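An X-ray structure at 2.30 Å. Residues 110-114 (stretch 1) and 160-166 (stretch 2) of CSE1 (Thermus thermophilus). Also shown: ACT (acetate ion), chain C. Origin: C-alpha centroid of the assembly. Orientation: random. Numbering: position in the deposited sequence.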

# COMPACT_ATOMS: atom_id res chain seq x y z
N PRO A 110 -17.29 -12.82 -17.57
CA PRO A 110 -17.36 -11.53 -16.87
C PRO A 110 -16.01 -11.20 -16.21
O PRO A 110 -15.30 -12.11 -15.78
CB PRO A 110 -18.46 -11.76 -15.83
CG PRO A 110 -18.46 -13.29 -15.58
CD PRO A 110 -17.99 -13.92 -16.87
N PHE A 111 -15.65 -9.92 -16.18
CA PHE A 111 -14.35 -9.47 -15.72
C PHE A 111 -14.04 -9.89 -14.27
O PHE A 111 -14.81 -9.59 -13.33
CB PHE A 111 -14.26 -7.94 -15.90
CG PHE A 111 -12.95 -7.37 -15.48
CD1 PHE A 111 -11.86 -7.39 -16.32
CD2 PHE A 111 -12.80 -6.82 -14.21
CE1 PHE A 111 -10.65 -6.88 -15.92
CE2 PHE A 111 -11.61 -6.31 -13.81
CZ PHE A 111 -10.53 -6.33 -14.66
N LEU A 112 -12.94 -10.60 -14.09
CA LEU A 112 -12.49 -11.05 -12.76
C LEU A 112 -13.52 -11.88 -11.98
O LEU A 112 -13.50 -11.92 -10.76
CB LEU A 112 -12.04 -9.85 -11.90
CG LEU A 112 -10.54 -9.68 -11.66
CD1 LEU A 112 -9.84 -10.99 -11.23
CD2 LEU A 112 -9.85 -9.13 -12.87
N GLN A 113 -14.39 -12.58 -12.70
CA GLN A 113 -15.49 -13.29 -12.06
C GLN A 113 -15.63 -14.71 -12.61
O GLN A 113 -14.87 -15.11 -13.49
CB GLN A 113 -16.78 -12.49 -12.22
CG GLN A 113 -16.74 -11.12 -11.58
CD GLN A 113 -17.85 -10.24 -12.06
OE1 GLN A 113 -19.00 -10.44 -11.72
NE2 GLN A 113 -17.51 -9.25 -12.88
N VAL A 114 -16.58 -15.47 -12.09
CA VAL A 114 -16.77 -16.87 -12.48
C VAL A 114 -18.18 -16.96 -13.04
O VAL A 114 -19.15 -16.81 -12.29
CB VAL A 114 -16.65 -17.83 -11.28
CG1 VAL A 114 -16.80 -19.30 -11.73
CG2 VAL A 114 -15.32 -17.61 -10.53
N ALA A 160 -15.26 -2.47 -5.76
CA ALA A 160 -15.25 -3.36 -4.62
C ALA A 160 -14.69 -4.74 -5.05
O ALA A 160 -13.93 -5.36 -4.33
CB ALA A 160 -16.65 -3.50 -4.07
N LEU A 161 -15.07 -5.19 -6.25
CA LEU A 161 -14.52 -6.43 -6.78
C LEU A 161 -13.00 -6.38 -6.80
O LEU A 161 -12.33 -7.27 -6.30
CB LEU A 161 -15.06 -6.69 -8.18
CG LEU A 161 -14.46 -7.88 -8.94
CD1 LEU A 161 -14.62 -9.20 -8.16
CD2 LEU A 161 -15.08 -7.99 -10.36
N LEU A 162 -12.46 -5.32 -7.37
CA LEU A 162 -11.03 -5.18 -7.56
C LEU A 162 -10.34 -5.13 -6.22
O LEU A 162 -9.32 -5.75 -6.03
CB LEU A 162 -10.72 -3.89 -8.30
CG LEU A 162 -10.48 -3.95 -9.79
CD1 LEU A 162 -9.90 -2.57 -10.19
CD2 LEU A 162 -9.48 -5.07 -10.13
N VAL A 163 -10.91 -4.39 -5.29
CA VAL A 163 -10.28 -4.31 -3.99
C VAL A 163 -10.23 -5.71 -3.38
O VAL A 163 -9.19 -6.14 -2.88
CB VAL A 163 -11.02 -3.33 -3.05
CG1 VAL A 163 -10.60 -3.57 -1.58
CG2 VAL A 163 -10.77 -1.87 -3.52
N HIS A 164 -11.35 -6.42 -3.42
CA HIS A 164 -11.43 -7.72 -2.74
C HIS A 164 -10.42 -8.72 -3.28
O HIS A 164 -9.84 -9.48 -2.52
CB HIS A 164 -12.85 -8.29 -2.83
CG HIS A 164 -13.08 -9.49 -1.97
ND1 HIS A 164 -13.03 -9.45 -0.59
CD2 HIS A 164 -13.38 -10.78 -2.29
CE1 HIS A 164 -13.28 -10.65 -0.10
NE2 HIS A 164 -13.49 -11.47 -1.12
N GLN A 165 -10.22 -8.73 -4.60
CA GLN A 165 -9.28 -9.66 -5.24
C GLN A 165 -7.82 -9.40 -4.88
O GLN A 165 -6.98 -10.31 -4.97
CB GLN A 165 -9.44 -9.63 -6.78
CG GLN A 165 -10.82 -10.07 -7.29
CD GLN A 165 -11.09 -11.56 -7.03
OE1 GLN A 165 -10.59 -12.12 -6.07
NE2 GLN A 165 -11.85 -12.19 -7.91
N ALA A 166 -7.49 -8.16 -4.50
CA ALA A 166 -6.10 -7.86 -4.16
C ALA A 166 -5.86 -7.98 -2.65
O ALA A 166 -4.79 -8.40 -2.23
CB ALA A 166 -5.71 -6.47 -4.66
C ACT C . -11.56 -6.88 1.83
O ACT C . -11.85 -6.44 0.67
OXT ACT C . -12.22 -7.89 2.23
CH3 ACT C . -10.47 -6.24 2.67

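A tight turn packs here against one face of a helix, in a small, mainly apolar contact centred on leucine side chains and supplemented by a single weak hydrogen bond from a glutamine side chain to a backbone carbonyl.

The two partners differ in how their backbones are satisfied. Residues 160-166 lie within a longer helix, whose amide groups are largely spent on its own carbonyls, as in the bonds from His 164 N to Ala 160 O (2.9 Å) and from Gln 165 N to Leu 161 O (3.1 Å). Its contacts with the turn are made by side chains. Stretch 1 has no regular secondary structure, but Pro 110 to Gln 113 form a type II beta turn, closed by the hydrogen bond from Gln 113 N to Pro 110 O at 3.2 Å. Pro 110 opens the turn and supplies the carbonyl that closes it; the corners are Phe 111, at -59°/124°, and Leu 112, at 56°/28°. Leu 112 thus has positive phi and psi, a conformation less favourable for a residue with a beta carbon than for glycine. Its CA-to-CB bond points toward the helix, where the side chain finds apolar company.

Leu 112 and Leu 161 form the heart of the contact. Their CA atoms, the nearest pair across the stretches, are 7.8 Å apart, leaving room for side chains between the backbones. The CA-to-CB bond of Leu 161 points toward the turn in its own right, and its CD2 lies 3.9 Å from Leu 112 CB. The same methyl approaches the turn's polar atoms, with Leu 161 CD2 3.4 Å from Phe 111 O and 3.7 Å from Gln 113 NE2. These are van der Waals contacts, for a methyl group offers no conventional hydrogen bond.

The carbonyl beneath that methyl is satisfied within the turn itself: Gln 113 NE2 donates to Phe 111 O at 2.8 Å, with an angle of 155°. A glutamine suits this place because its amide can reach back to the backbone, and its flexible chain brings the end of the side chain nearer the helix although its CA-to-CB bond points sideways.

Phe 111 and Leu 162 make a looser apolar pairing. The CA-to-CB bonds of both point sideways, yet their ends come nearer, bringing Phe 111 CE2 to 4.4 Å from Leu 162 CD2. The methyl lies at the edge of the aromatic ring, near its plane. Such a contact needs no precise alignment and helps bury apolar surface.

One helical turn beyond Leu 161, Gln 165 supplies the polar link. Its CA-to-CB bond points toward the turn, and NE2 donates to Leu 112 O at 3.3 Å; the length and the 145° angle mark the bond as weak. Glutamine combines an amide donor with methylene groups tolerable in apolar surroundings. The same amide nitrogen, Gln 165 NE2, lies 4.1 Å from Leu 112 CD1, so the donor sits beside the leucine side chain as well as its carbonyl. Altogether the two stretches bury 250 Å², summed over both sides, a modest area in which leucine packing accounts for much of the contact.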